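Local structure of N-acetyl-beta-D glucosaminidase (Rhizomucor miehei CAU432, 4ZM6) at residues V166-R171 with I222-T226; S107-R112 with H632-E637; H71-F76 with K337-W343; A175-F181 with P225-G231. The protein is a fungal glycoside hydrolase family 3 enzyme that probably removes terminal N-acetylglucosamine from chitin-type sugars and carries a GCN5-related region that binds acetyl-CoA and probably acetylates glucosamine. All coordinates share one frame; numbering follows the deposited sequence.

Contact 1: residues V166-R171 with I222-T226; sequences VEGYQR and IACPT
Val166, Glu167 and Gln170, in the last turns of helix 155-171, pack on the loop 222-226, which leads from helix 211-217 into strand 227-230 of the TIM-barrel-type domain of glycoside hydrolase family 3. The backbones come closest at Glu167 and Ala223, whose CA atoms lie 4.1 Å apart. Apolar contacts come first. Val166 turns CG1 anti to its own N (chi1 169°), and this branch settles against Pro225, 4.0 Å from Pro225 CB. Nearer the beginning of the loop, the aliphatic part of Glu167 runs across Ile222 at about a right angle, with CG 3.9 Å from Ile222 CG2. The delta end of the isoleucine bears on Gln170, CD1 being 3.9 Å from CB. Among the polar groups, the extended Gln170 chain carries its amide end in among Thr226 and the carbonyls of Ile222 and Cys224. The charged groups form a network that leaves the barrel: Glu167 OE1 makes a salt bridge of 2.6 Å to Arg171 NH1, while OE2 pairs with Arg640 of the acetyltransferase region. Arg171 NH2 in turn meets the C-terminal carboxylate of Phe858. The same Ile222 methyl that touches Glu167 also meets this arginine, CG2 standing 3.6 Å from Arg171 NH1.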
loop_
_atom_site.group_PDB
_atom_site.type_symbol
_atom_site.label_atom_id
_atom_site.label_comp_id
_atom_site.label_asym_id
_atom_site.label_seq_id
_atom_site.Cartn_x
_atom_site.Cartn_y
_atom_site.Cartn_z
ATOM N N VAL A 166 2.456 7.951 19.076
ATOM C CA VAL A 166 2.487 6.720 19.865
ATOM C C VAL A 166 3.937 6.326 20.171
ATOM O O VAL A 166 4.264 5.987 21.304
ATOM C CB VAL A 166 1.774 5.565 19.138
ATOM C CG1 VAL A 166 2.032 4.235 19.838
ATOM C CG2 VAL A 166 0.278 5.842 19.047
ATOM N N GLU A 167 4.799 6.374 19.160
ATOM C CA GLU A 167 6.232 6.216 19.382
ATOM C C GLU A 167 6.693 7.242 20.412
ATOM O O GLU A 167 7.171 6.881 21.480
ATOM C CB GLU A 167 7.030 6.369 18.071
ATOM C CG GLU A 167 8.524 6.626 18.266
ATOM C CD GLU A 167 9.351 6.441 17.005
ATOM O OE1 GLU A 167 10.544 6.798 17.019
ATOM O OE2 GLU A 167 8.827 5.940 15.996
ATOM N N GLY A 168 6.524 8.519 20.093
ATOM C CA GLY A 168 7.001 9.603 20.952
ATOM C C GLY A 168 6.621 9.458 22.416
ATOM O O GLY A 168 7.476 9.560 23.298
ATOM N N TYR A 169 5.338 9.212 22.671
ATOM C CA TYR A 169 4.835 9.094 24.036
ATOM C C TYR A 169 5.453 7.904 24.741
ATOM O O TYR A 169 5.965 8.038 25.847
ATOM C CB TYR A 169 3.307 8.949 24.059
ATOM C CG TYR A 169 2.539 10.209 23.714
ATOM C CD1 TYR A 169 2.779 11.406 24.381
ATOM C CD2 TYR A 169 1.544 10.194 22.743
ATOM C CE1 TYR A 169 2.064 12.554 24.075
ATOM C CE2 TYR A 169 0.828 11.338 22.425
ATOM C CZ TYR A 169 1.086 12.515 23.093
ATOM O OH TYR A 169 0.369 13.647 22.776
ATOM N N GLN A 170 5.407 6.745 24.087
ATOM C CA GLN A 170 5.881 5.490 24.680
ATOM C C GLN A 170 7.398 5.437 24.785
ATOM O O GLN A 170 7.951 4.734 25.628
ATOM C CB GLN A 170 5.364 4.303 23.878
ATOM C CG GLN A 170 3.851 4.204 23.895
ATOM C CD GLN A 170 3.328 2.986 23.174
ATOM O OE1 GLN A 170 4.008 2.391 22.341
ATOM N NE2 GLN A 170 2.111 2.606 23.494
ATOM N N ARG A 171 8.063 6.196 23.928
ATOM C CA ARG A 171 9.506 6.337 23.981
ATOM C C ARG A 171 9.910 7.008 25.294
ATOM O O ARG A 171 10.964 6.702 25.857
ATOM C CB ARG A 171 9.982 7.160 22.783
ATOM C CG ARG A 171 11.387 6.859 22.327
ATOM C CD ARG A 171 11.405 6.590 20.837
ATOM N NE ARG A 171 12.721 6.130 20.418
ATOM C CZ ARG A 171 12.973 5.456 19.302
ATOM N NH1 ARG A 171 11.997 5.138 18.459
ATOM N NH2 ARG A 171 14.221 5.091 19.033
ATOM N N ILE A 222 8.137 0.033 18.910
ATOM C CA ILE A 222 7.714 1.061 19.867
ATOM C C ILE A 222 6.518 1.884 19.361
ATOM O O ILE A 222 5.770 2.451 20.161
ATOM C CB ILE A 222 8.901 1.998 20.241
ATOM C CG1 ILE A 222 8.601 2.829 21.501
ATOM C CG2 ILE A 222 9.261 2.917 19.083
ATOM C CD1 ILE A 222 8.319 2.008 22.742
ATOM N N ALA A 223 6.337 1.940 18.041
ATOM C CA ALA A 223 5.236 2.694 17.435
ATOM C C ALA A 223 3.878 1.991 17.508
ATOM O O ALA A 223 2.853 2.605 17.194
ATOM C CB ALA A 223 5.566 3.032 15.991
ATOM N N CYS A 224 3.859 0.716 17.895
ATOM C CA CYS A 224 2.601 0.002 18.099
ATOM C C CYS A 224 2.052 0.381 19.468
ATOM O O CYS A 224 2.792 0.344 20.454
ATOM C CB CYS A 224 2.803 -1.508 18.018
ATOM S SG CYS A 224 1.290 -2.463 18.298
ATOM N N PRO A 225 0.759 0.751 19.540
ATOM C CA PRO A 225 0.225 1.244 20.806
ATOM C C PRO A 225 -0.001 0.128 21.815
ATOM O O PRO A 225 -0.173 -1.031 21.434
ATOM C CB PRO A 225 -1.098 1.891 20.402
ATOM C CG PRO A 225 -1.525 1.139 19.196
ATOM C CD PRO A 225 -0.273 0.709 18.489
ATOM N N THR A 226 -0.031 0.498 23.090
ATOM C CA THR A 226 -0.108 -0.458 24.186
ATOM C C THR A 226 -1.547 -0.670 24.628
ATOM O O THR A 226 -1.844 -1.659 25.298
ATOM C CB THR A 226 0.740 -0.005 25.389
ATOM O OG1 THR A 226 0.481 1.373 25.684
ATOM C CG2 THR A 226 2.218 -0.186 25.094
#

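Contact 2: residues S107-R112 with H632-E637; sequences SSTAAR and HDAALE
Asp633 takes three hydrogen bonds from the start of helix 108-125, and they share out both of its oxygens. Ser107 OG donates to the syn lone pair of Asp633 OD2 over 2.7 Å. The same oxygen receives Thr109 N at 3.3 Å, nearly straight at the hydrogen (174°) but from well above the carboxylate plane. Thr109 OG1, held anti to its carbonyl carbon (chi1 -55°), donates a hydrogen bond to Asp633 OD1 at 2.7 Å, again from above the plane. A second carboxylate, that of Glu637, meets Ser108 OG; the modelled separation is too short to be trusted in detail. Ser107 is the N-cap of this helix, its OG accepting from Ala110 N at 3.1 Å, so one hydroxyl both caps the helix and binds the aspartate. A carboxylate at this helix end would probably be stabilised by the dipole. Asp633 itself belongs to helix 627-642 of the GNAT fold, whose first turn holds the acetyl-CoA-binding residues Gly628 and Thr629, just after Gly624 to Gly626; the contact thus joins the hydrolase barrel to the acetyltransferase. The axes of the two short helical segments come within 9.9 Å, their N-to-C directions 63° apart. Further out, Thr109 OG1 lies at the edge of the His632 ring, whose NE2 is hydrogen-bonded with Trp679. Leu636 crosses Arg112 at about a right angle, CD1 touching the guanidinium, while Glu167 lies against the arginine from helix 155-171.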
loop_
_atom_site.group_PDB
_atom_site.type_symbol
_atom_site.label_atom_id
_atom_site.label_comp_id
_atom_site.label_asym_id
_atom_site.label_seq_id
_atom_site.Cartn_x
_atom_site.Cartn_y
_atom_site.Cartn_z
ATOM N N SER A 107 4.778 17.291 9.419
ATOM C CA SER A 107 5.999 16.566 9.735
ATOM C C SER A 107 5.770 15.588 10.872
ATOM O O SER A 107 5.569 15.995 12.014
ATOM C CB SER A 107 7.120 17.536 10.117
ATOM O OG SER A 107 8.218 16.848 10.707
ATOM N N SER A 108 5.819 14.297 10.553
ATOM C CA SER A 108 5.715 13.235 11.552
ATOM C C SER A 108 6.825 13.344 12.595
ATOM O O SER A 108 6.618 13.007 13.758
ATOM C CB SER A 108 5.770 11.864 10.877
ATOM O OG SER A 108 6.957 11.721 10.113
ATOM N N THR A 109 7.998 13.821 12.181
ATOM C CA THR A 109 9.098 14.037 13.118
ATOM C C THR A 109 8.717 15.078 14.169
ATOM O O THR A 109 8.934 14.871 15.367
ATOM C CB THR A 109 10.380 14.482 12.391
ATOM O OG1 THR A 109 10.712 13.520 11.379
ATOM C CG2 THR A 109 11.543 14.619 13.378
ATOM N N ALA A 110 8.138 16.186 13.713
ATOM C CA ALA A 110 7.651 17.235 14.615
ATOM C C ALA A 110 6.661 16.671 15.640
ATOM O O ALA A 110 6.802 16.903 16.841
ATOM C CB ALA A 110 7.012 18.369 13.823
ATOM N N ALA A 111 5.672 15.920 15.168
ATOM C CA ALA A 111 4.707 15.300 16.067
ATOM C C ALA A 111 5.367 14.352 17.051
ATOM O O ALA A 111 4.992 14.323 18.220
ATOM C CB ALA A 111 3.652 14.550 15.282
ATOM N N ARG A 112 6.327 13.563 16.567
ATOM C CA ARG A 112 7.029 12.599 17.416
ATOM C C ARG A 112 7.683 13.348 18.558
ATOM O O ARG A 112 7.506 12.992 19.723
ATOM C CB ARG A 112 8.091 11.828 16.622
ATOM C CG ARG A 112 8.865 10.785 17.427
ATOM C CD ARG A 112 10.227 10.491 16.808
ATOM N NE ARG A 112 11.115 11.656 16.843
ATOM C CZ ARG A 112 12.277 11.754 16.194
ATOM N NH1 ARG A 112 12.732 10.751 15.446
ATOM N NH2 ARG A 112 12.996 12.864 16.294
ATOM N N HIS A 632 13.517 13.321 5.029
ATOM C CA HIS A 632 13.916 12.860 6.351
ATOM C C HIS A 632 12.772 12.137 7.067
ATOM O O HIS A 632 12.968 11.082 7.674
ATOM C CB HIS A 632 14.386 14.066 7.160
ATOM C CG HIS A 632 14.721 13.757 8.580
ATOM N ND1 HIS A 632 13.757 13.567 9.544
ATOM C CD2 HIS A 632 15.910 13.631 9.206
ATOM C CE1 HIS A 632 14.338 13.322 10.702
ATOM N NE2 HIS A 632 15.644 13.357 10.523
ATOM N N ASP A 633 11.577 12.711 6.985
ATOM C CA ASP A 633 10.390 12.117 7.586
ATOM C C ASP A 633 9.990 10.809 6.901
ATOM O O ASP A 633 9.630 9.837 7.568
ATOM C CB ASP A 633 9.235 13.121 7.561
ATOM C CG ASP A 633 9.420 14.243 8.569
ATOM O OD1 ASP A 633 10.581 14.606 8.866
ATOM O OD2 ASP A 633 8.407 14.754 9.080
ATOM N N ALA A 634 10.064 10.782 5.573
ATOM C CA ALA A 634 9.822 9.553 4.810
ATOM C C ALA A 634 10.749 8.442 5.285
ATOM O O ALA A 634 10.340 7.292 5.404
ATOM C CB ALA A 634 10.012 9.800 3.319
ATOM N N ALA A 635 11.994 8.802 5.580
ATOM C CA ALA A 635 12.962 7.844 6.096
ATOM C C ALA A 635 12.568 7.294 7.469
ATOM O O ALA A 635 12.564 6.078 7.666
ATOM C CB ALA A 635 14.350 8.468 6.151
ATOM N N LEU A 636 12.236 8.173 8.413
ATOM C CA LEU A 636 11.899 7.724 9.770
ATOM C C LEU A 636 10.542 7.049 9.822
ATOM O O LEU A 636 10.332 6.152 10.634
ATOM C CB LEU A 636 11.938 8.871 10.776
ATOM C CG LEU A 636 13.192 9.749 10.836
ATOM C CD1 LEU A 636 13.350 10.304 12.249
ATOM C CD2 LEU A 636 14.460 9.014 10.415
ATOM N N GLU A 637 9.623 7.481 8.964
ATOM C CA GLU A 637 8.309 6.840 8.875
ATOM C C GLU A 637 8.454 5.394 8.419
ATOM O O GLU A 637 7.783 4.510 8.946
ATOM C CB GLU A 637 7.376 7.607 7.929
ATOM C CG GLU A 637 6.804 8.880 8.538
ATOM C CD GLU A 637 6.466 9.941 7.505
ATOM O OE1 GLU A 637 6.120 9.585 6.354
ATOM O OE2 GLU A 637 6.541 11.142 7.859
#

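Contact 3: residues H71-F76 with K337-W343; sequences HKRPLF and KDQFLNW
With CG anti to its carbonyl carbon (chi1 -68°) and the chain extended from there to NE, Arg73 reaches across to Asp338 on helix 323-340. Its NE donates to Asp338 OD1 over 2.8 Å, in the guanidinium plane but from above the carboxylate, the two planes being turned 50° apart; the second link, NH2 to OD2, is weak. Lys337 is likewise extended beyond CG and slides past the Phe76 ring, which lets NZ bond to Pro74 O at 2.7 Å. NZ also donates to Gly40 O. Two CH-pi contacts are made: Pro74 CG lies over the six-membered ring of Trp343, 3.8 Å from its centroid, and Leu341 CD1 stands almost exactly above the Phe76 ring, also 3.8 Å from the centroid. Trp343 is further fixed by NE1, which donates to Lys72 O at 3.0 Å close to the indole plane. Beyond the two segments, Arg67 makes a cation-pi contact with Trp343 and Trp129 meets Phe76 edge-to-face. The contact thereby ties the end of helix 323-340 and the start of helix 343-348 to the loop between helix 52-68 and barrel strand 76-79, whose Phe76 is backbone-bonded to neighbouring strand 41-44 at Ile42.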
loop_
_atom_site.group_PDB
_atom_site.type_symbol
_atom_site.label_atom_id
_atom_site.label_comp_id
_atom_site.label_asym_id
_atom_site.label_seq_id
_atom_site.Cartn_x
_atom_site.Cartn_y
_atom_site.Cartn_z
ATOM N N HIS A 71 -0.772 -3.401 47.295
ATOM C CA HIS A 71 -0.877 -3.675 45.856
ATOM C C HIS A 71 0.372 -4.380 45.356
ATOM O O HIS A 71 1.485 -4.041 45.765
ATOM C CB HIS A 71 -1.042 -2.384 45.056
ATOM C CG HIS A 71 -2.429 -1.832 45.075
ATOM N ND1 HIS A 71 -2.951 -1.171 46.164
ATOM C CD2 HIS A 71 -3.397 -1.825 44.129
ATOM C CE1 HIS A 71 -4.186 -0.791 45.894
ATOM N NE2 HIS A 71 -4.481 -1.175 44.665
ATOM N N LYS A 72 0.192 -5.346 44.460
ATOM C CA LYS A 72 1.325 -6.035 43.847
ATOM C C LYS A 72 2.085 -5.082 42.916
ATOM O O LYS A 72 3.317 -5.029 42.952
ATOM C CB LYS A 72 0.860 -7.281 43.086
ATOM C CG LYS A 72 1.983 -8.256 42.762
ATOM C CD LYS A 72 1.458 -9.527 42.109
ATOM C CE LYS A 72 2.589 -10.401 41.588
ATOM N NZ LYS A 72 2.093 -11.447 40.649
ATOM N N ARG A 73 1.345 -4.320 42.108
ATOM C CA ARG A 73 1.940 -3.363 41.173
ATOM C C ARG A 73 1.430 -1.945 41.401
ATOM O O ARG A 73 0.330 -1.763 41.923
ATOM C CB ARG A 73 1.642 -3.776 39.738
ATOM C CG ARG A 73 2.351 -5.046 39.324
ATOM C CD ARG A 73 2.022 -5.416 37.893
ATOM N NE ARG A 73 2.545 -6.736 37.553
ATOM C CZ ARG A 73 1.982 -7.891 37.905
ATOM N NH1 ARG A 73 0.864 -7.920 38.630
ATOM N NH2 ARG A 73 2.549 -9.035 37.534
ATOM N N PRO A 74 2.222 -0.933 40.995
ATOM C CA PRO A 74 1.811 0.459 41.190
ATOM C C PRO A 74 0.608 0.854 40.348
ATOM O O PRO A 74 0.299 0.202 39.355
ATOM C CB PRO A 74 3.045 1.274 40.766
ATOM C CG PRO A 74 4.162 0.299 40.616
ATOM C CD PRO A 74 3.543 -1.035 40.348
ATOM N N LEU A 75 -0.068 1.914 40.770
ATOM C CA LEU A 75 -1.196 2.465 40.032
ATOM C C LEU A 75 -0.765 3.038 38.691
ATOM O O LEU A 75 0.374 3.481 38.531
ATOM C CB LEU A 75 -1.865 3.592 40.832
ATOM C CG LEU A 75 -2.472 3.277 42.201
ATOM C CD1 LEU A 75 -3.091 4.538 42.785
ATOM C CD2 LEU A 75 -3.504 2.165 42.106
ATOM N N PHE A 76 -1.689 3.013 37.735
ATOM C CA PHE A 76 -1.594 3.842 36.547
ATOM C C PHE A 76 -2.277 5.157 36.891
ATOM O O PHE A 76 -3.309 5.164 37.556
ATOM C CB PHE A 76 -2.301 3.193 35.349
ATOM C CG PHE A 76 -1.382 2.449 34.413
ATOM C CD1 PHE A 76 -0.324 3.102 33.794
ATOM C CD2 PHE A 76 -1.604 1.110 34.112
ATOM C CE1 PHE A 76 0.516 2.426 32.920
ATOM C CE2 PHE A 76 -0.771 0.429 33.237
ATOM C CZ PHE A 76 0.291 1.086 32.641
ATOM N N LYS A 337 1.358 -3.042 32.872
ATOM C CA LYS A 337 2.002 -2.435 34.039
ATOM C C LYS A 337 3.490 -2.782 34.128
ATOM O O LYS A 337 4.312 -1.919 34.420
ATOM C CB LYS A 337 1.285 -2.835 35.334
ATOM C CG LYS A 337 -0.049 -2.130 35.527
ATOM C CD LYS A 337 -0.514 -2.174 36.970
ATOM C CE LYS A 337 -1.794 -1.373 37.146
ATOM N NZ LYS A 337 -2.042 -1.004 38.564
ATOM N N ASP A 338 3.833 -4.041 33.864
ATOM C CA ASP A 338 5.232 -4.488 33.894
ATOM C C ASP A 338 6.094 -3.799 32.835
ATOM O O ASP A 338 7.305 -3.658 33.015
ATOM C CB ASP A 338 5.325 -6.010 33.720
ATOM C CG ASP A 338 4.800 -6.775 34.927
ATOM O OD1 ASP A 338 4.819 -6.225 36.047
ATOM O OD2 ASP A 338 4.369 -7.933 34.760
ATOM N N GLN A 339 5.472 -3.380 31.734
ATOM C CA GLN A 339 6.179 -2.662 30.676
ATOM C C GLN A 339 6.603 -1.263 31.126
ATOM O O GLN A 339 7.666 -0.786 30.740
ATOM C CB GLN A 339 5.309 -2.571 29.414
ATOM C CG GLN A 339 6.081 -2.172 28.159
ATOM C CD GLN A 339 5.224 -2.115 26.900
ATOM O OE1 GLN A 339 5.494 -1.325 25.991
ATOM N NE2 GLN A 339 4.193 -2.955 26.837
ATOM N N PHE A 340 5.777 -0.614 31.940
ATOM C CA PHE A 340 5.982 0.794 32.287
ATOM C C PHE A 340 6.222 1.091 33.771
ATOM O O PHE A 340 6.773 2.143 34.095
ATOM C CB PHE A 340 4.773 1.613 31.822
ATOM C CG PHE A 340 4.646 1.724 30.328
ATOM C CD1 PHE A 340 5.348 2.697 29.630
ATOM C CD2 PHE A 340 3.811 0.870 29.622
ATOM C CE1 PHE A 340 5.226 2.812 28.257
ATOM C CE2 PHE A 340 3.684 0.979 28.249
ATOM C CZ PHE A 340 4.394 1.951 27.564
ATOM N N LEU A 341 5.818 0.189 34.665
ATOM C CA LEU A 341 5.737 0.510 36.096
ATOM C C LEU A 341 6.658 -0.343 36.965
ATOM O O LEU A 341 6.757 -1.552 36.785
ATOM C CB LEU A 341 4.289 0.370 36.589
ATOM C CG LEU A 341 3.214 1.078 35.752
ATOM C CD1 LEU A 341 1.825 0.804 36.302
ATOM C CD2 LEU A 341 3.463 2.575 35.685
ATOM N N ASN A 342 7.339 0.312 37.900
ATOM C CA ASN A 342 8.091 -0.370 38.949
ATOM C C ASN A 342 8.136 0.516 40.193
ATOM O O ASN A 342 8.267 1.736 40.089
ATOM C CB ASN A 342 9.500 -0.744 38.472
ATOM C CG ASN A 342 10.449 0.439 38.455
ATOM O OD1 ASN A 342 10.991 0.833 39.488
ATOM N ND2 ASN A 342 10.665 1.003 37.275
ATOM N N TRP A 343 8.034 -0.106 41.364
ATOM C CA TRP A 343 7.817 0.628 42.613
ATOM C C TRP A 343 8.888 1.670 42.945
ATOM O O TRP A 343 8.562 2.731 43.475
ATOM C CB TRP A 343 7.651 -0.347 43.783
ATOM C CG TRP A 343 6.283 -0.947 43.853
ATOM C CD1 TRP A 343 5.945 -2.256 43.663
ATOM C CD2 TRP A 343 5.061 -0.250 44.126
ATOM N NE1 TRP A 343 4.586 -2.419 43.808
ATOM C CE2 TRP A 343 4.020 -1.202 44.088
ATOM C CE3 TRP A 343 4.747 1.086 44.397
ATOM C CZ2 TRP A 343 2.687 -0.860 44.319
ATOM C CZ3 TRP A 343 3.421 1.427 44.627
ATOM C CH2 TRP A 343 2.408 0.456 44.587
#

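Contact 4: residues A175-F181 with P225-G231; sequences ATSIKHF and PTSVMVG
Neighbouring parallel strands of the family 3 barrel, 178-181 and 227-230, meet here, and a beta bulge interrupts their register: Ile178 pairs with Val228 but Phe181 with Val230. Lys179, His180 and Phe181 open the KHFPGHG signature of the β-N-acetylglucosaminidase branch, and a cis peptide precedes His180 where the chain turns. Backbone bonds follow the offset. Met229 N donates to Ile178 O at 2.9 Å, and Met229 O accepts Phe181 N at 2.8 Å, in the carbonyl plane. Flanking these are weak bonds from Ile178 N to Ser227 O and from Gly231 N to Phe181 O. At the entry to the strands side chains take over: Thr226 OG1, placed between its own N and carbonyl carbon (chi1 47°), receives Thr176 N at 3.2 Å along an almost straight line (176°), while Ser227 OG donates to Thr176 O. On one face Ile178 CD1 touches Pro225 CG at 3.8 Å; this side is covered by helices 155-171 and 211-217, with Phe213 edge-to-face on Phe181. Lys179 points from the other face, its NZ in salt bridges with Glu82 and Asp80, which probably places it at the sugar-binding end of the barrel as in relatives. Met229 lies beside this lysine and points the same way, their CB atoms 3.9 Å apart.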
loop_
_atom_site.group_PDB
_atom_site.type_symbol
_atom_site.label_atom_id
_atom_site.label_comp_id
_atom_site.label_asym_id
_atom_site.label_seq_id
_atom_site.Cartn_x
_atom_site.Cartn_y
_atom_site.Cartn_z
ATOM N N ALA A 175 2.376 5.203 28.719
ATOM C CA ALA A 175 1.452 4.346 27.966
ATOM C C ALA A 175 0.523 5.165 27.068
ATOM O O ALA A 175 0.353 6.367 27.275
ATOM C CB ALA A 175 0.643 3.479 28.915
ATOM N N THR A 176 -0.070 4.512 26.071
ATOM C CA THR A 176 -0.925 5.202 25.101
ATOM C C THR A 176 -2.257 4.496 24.870
ATOM O O THR A 176 -2.451 3.345 25.253
ATOM C CB THR A 176 -0.218 5.391 23.737
ATOM O OG1 THR A 176 0.186 4.121 23.206
ATOM C CG2 THR A 176 0.996 6.295 23.882
ATOM N N SER A 177 -3.173 5.227 24.245
ATOM C CA SER A 177 -4.480 4.712 23.871
ATOM C C SER A 177 -4.901 5.408 22.595
ATOM O O SER A 177 -5.203 6.600 22.603
ATOM C CB SER A 177 -5.515 4.980 24.961
ATOM O OG SER A 177 -5.182 4.298 26.152
ATOM N N ILE A 178 -4.887 4.668 21.491
ATOM C CA ILE A 178 -5.384 5.207 20.234
ATOM C C ILE A 178 -6.916 5.187 20.280
ATOM O O ILE A 178 -7.522 4.195 20.707
ATOM C CB ILE A 178 -4.810 4.479 18.993
ATOM C CG1 ILE A 178 -4.991 2.965 19.071
ATOM C CG2 ILE A 178 -3.331 4.797 18.846
ATOM C CD1 ILE A 178 -4.834 2.279 17.737
ATOM N N LYS A 179 -7.528 6.295 19.873
ATOM C CA LYS A 179 -8.969 6.471 20.002
ATOM C C LYS A 179 -9.526 7.296 18.851
ATOM O O LYS A 179 -8.776 8.039 18.227
ATOM C CB LYS A 179 -9.283 7.162 21.326
ATOM C CG LYS A 179 -8.377 8.335 21.662
ATOM C CD LYS A 179 -9.052 9.292 22.637
ATOM C CE LYS A 179 -8.044 9.974 23.546
ATOM N NZ LYS A 179 -8.552 11.243 24.138
ATOM N N HIS A 180 -10.827 7.201 18.560
ATOM C CA HIS A 180 -11.809 6.402 19.297
ATOM C C HIS A 180 -12.301 5.292 18.395
ATOM O O HIS A 180 -13.010 5.553 17.419
ATOM C CB HIS A 180 -13.004 7.268 19.699
ATOM C CG HIS A 180 -12.633 8.485 20.481
ATOM N ND1 HIS A 180 -12.699 8.537 21.855
ATOM C CD2 HIS A 180 -12.180 9.694 20.081
ATOM C CE1 HIS A 180 -12.312 9.730 22.268
ATOM N NE2 HIS A 180 -11.990 10.450 21.210
ATOM N N PHE A 181 -11.935 4.057 18.715
ATOM C CA PHE A 181 -12.260 2.926 17.858
ATOM C C PHE A 181 -13.776 2.772 17.778
ATOM O O PHE A 181 -14.451 2.876 18.802
ATOM C CB PHE A 181 -11.620 1.648 18.408
ATOM C CG PHE A 181 -11.673 0.486 17.461
ATOM C CD1 PHE A 181 -10.697 0.324 16.485
ATOM C CD2 PHE A 181 -12.697 -0.447 17.543
ATOM C CE1 PHE A 181 -10.738 -0.748 15.606
ATOM C CE2 PHE A 181 -12.745 -1.522 16.672
ATOM C CZ PHE A 181 -11.763 -1.674 15.701
ATOM N N PRO A 225 0.759 0.751 19.540
ATOM C CA PRO A 225 0.225 1.244 20.806
ATOM C C PRO A 225 -0.001 0.128 21.815
ATOM O O PRO A 225 -0.173 -1.031 21.434
ATOM C CB PRO A 225 -1.098 1.891 20.402
ATOM C CG PRO A 225 -1.525 1.139 19.196
ATOM C CD PRO A 225 -0.273 0.709 18.489
ATOM N N THR A 226 -0.031 0.498 23.090
ATOM C CA THR A 226 -0.108 -0.458 24.186
ATOM C C THR A 226 -1.547 -0.670 24.628
ATOM O O THR A 226 -1.844 -1.659 25.298
ATOM C CB THR A 226 0.740 -0.005 25.389
ATOM O OG1 THR A 226 0.481 1.373 25.684
ATOM C CG2 THR A 226 2.218 -0.186 25.094
ATOM N N SER A 227 -2.432 0.259 24.262
ATOM C CA SER A 227 -3.866 0.088 24.468
ATOM C C SER A 227 -4.689 0.741 23.352
ATOM O O SER A 227 -4.199 1.601 22.614
ATOM C CB SER A 227 -4.290 0.651 25.829
ATOM O OG SER A 227 -4.531 2.046 25.765
ATOM N N VAL A 228 -5.943 0.313 23.242
ATOM C CA VAL A 228 -6.890 0.867 22.280
ATOM C C VAL A 228 -8.177 1.248 23.010
ATOM O O VAL A 228 -8.700 0.460 23.789
ATOM C CB VAL A 228 -7.223 -0.155 21.173
ATOM C CG1 VAL A 228 -8.304 0.382 20.241
ATOM C CG2 VAL A 228 -5.970 -0.516 20.386
ATOM N N MET A 229 -8.684 2.450 22.753
ATOM C CA MET A 229 -9.921 2.906 23.377
ATOM C C MET A 229 -11.101 2.840 22.402
ATOM O O MET A 229 -11.021 3.318 21.268
ATOM C CB MET A 229 -9.766 4.332 23.899
ATOM C CG MET A 229 -10.936 4.810 24.750
ATOM S SD MET A 229 -10.861 6.573 25.088
ATOM C CE MET A 229 -9.528 6.612 26.280
ATOM N N VAL A 230 -12.200 2.263 22.869
ATOM C CA VAL A 230 -13.414 2.153 22.080
ATOM C C VAL A 230 -14.389 3.249 22.505
ATOM O O VAL A 230 -14.904 3.239 23.623
ATOM C CB VAL A 230 -14.065 0.773 22.277
ATOM C CG1 VAL A 230 -15.244 0.601 21.335
ATOM C CG2 VAL A 230 -13.035 -0.328 22.061
ATOM N N GLY A 231 -14.643 4.197 21.611
ATOM C CA GLY A 231 -15.609 5.255 21.876
ATOM C C GLY A 231 -17.038 4.744 21.883
ATOM O O GLY A 231 -17.284 3.538 21.748
#

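Contacts 1 and 4 are continuous: they share Pro225 and Thr226, their centres lie about 11 Å apart, and Val166 of contact 1 packs through CG2 on CG2 of Ile178 in contact 4, 3.8 Å away. Contact 3, centred about 19 Å from contact 4, borders both through Phe340, whose CE2 is 3.7 Å from Thr226 CG2. Contact 2 joins the group through Arg112, which packs on Glu167, but is about 31 Å from contact 3, between centres. It alone adjoins the acetyl-CoA pocket: the His632 side chain is about 7 Å from the bound cofactor, whereas the other three lie away from the acetyl-CoA-binding residues.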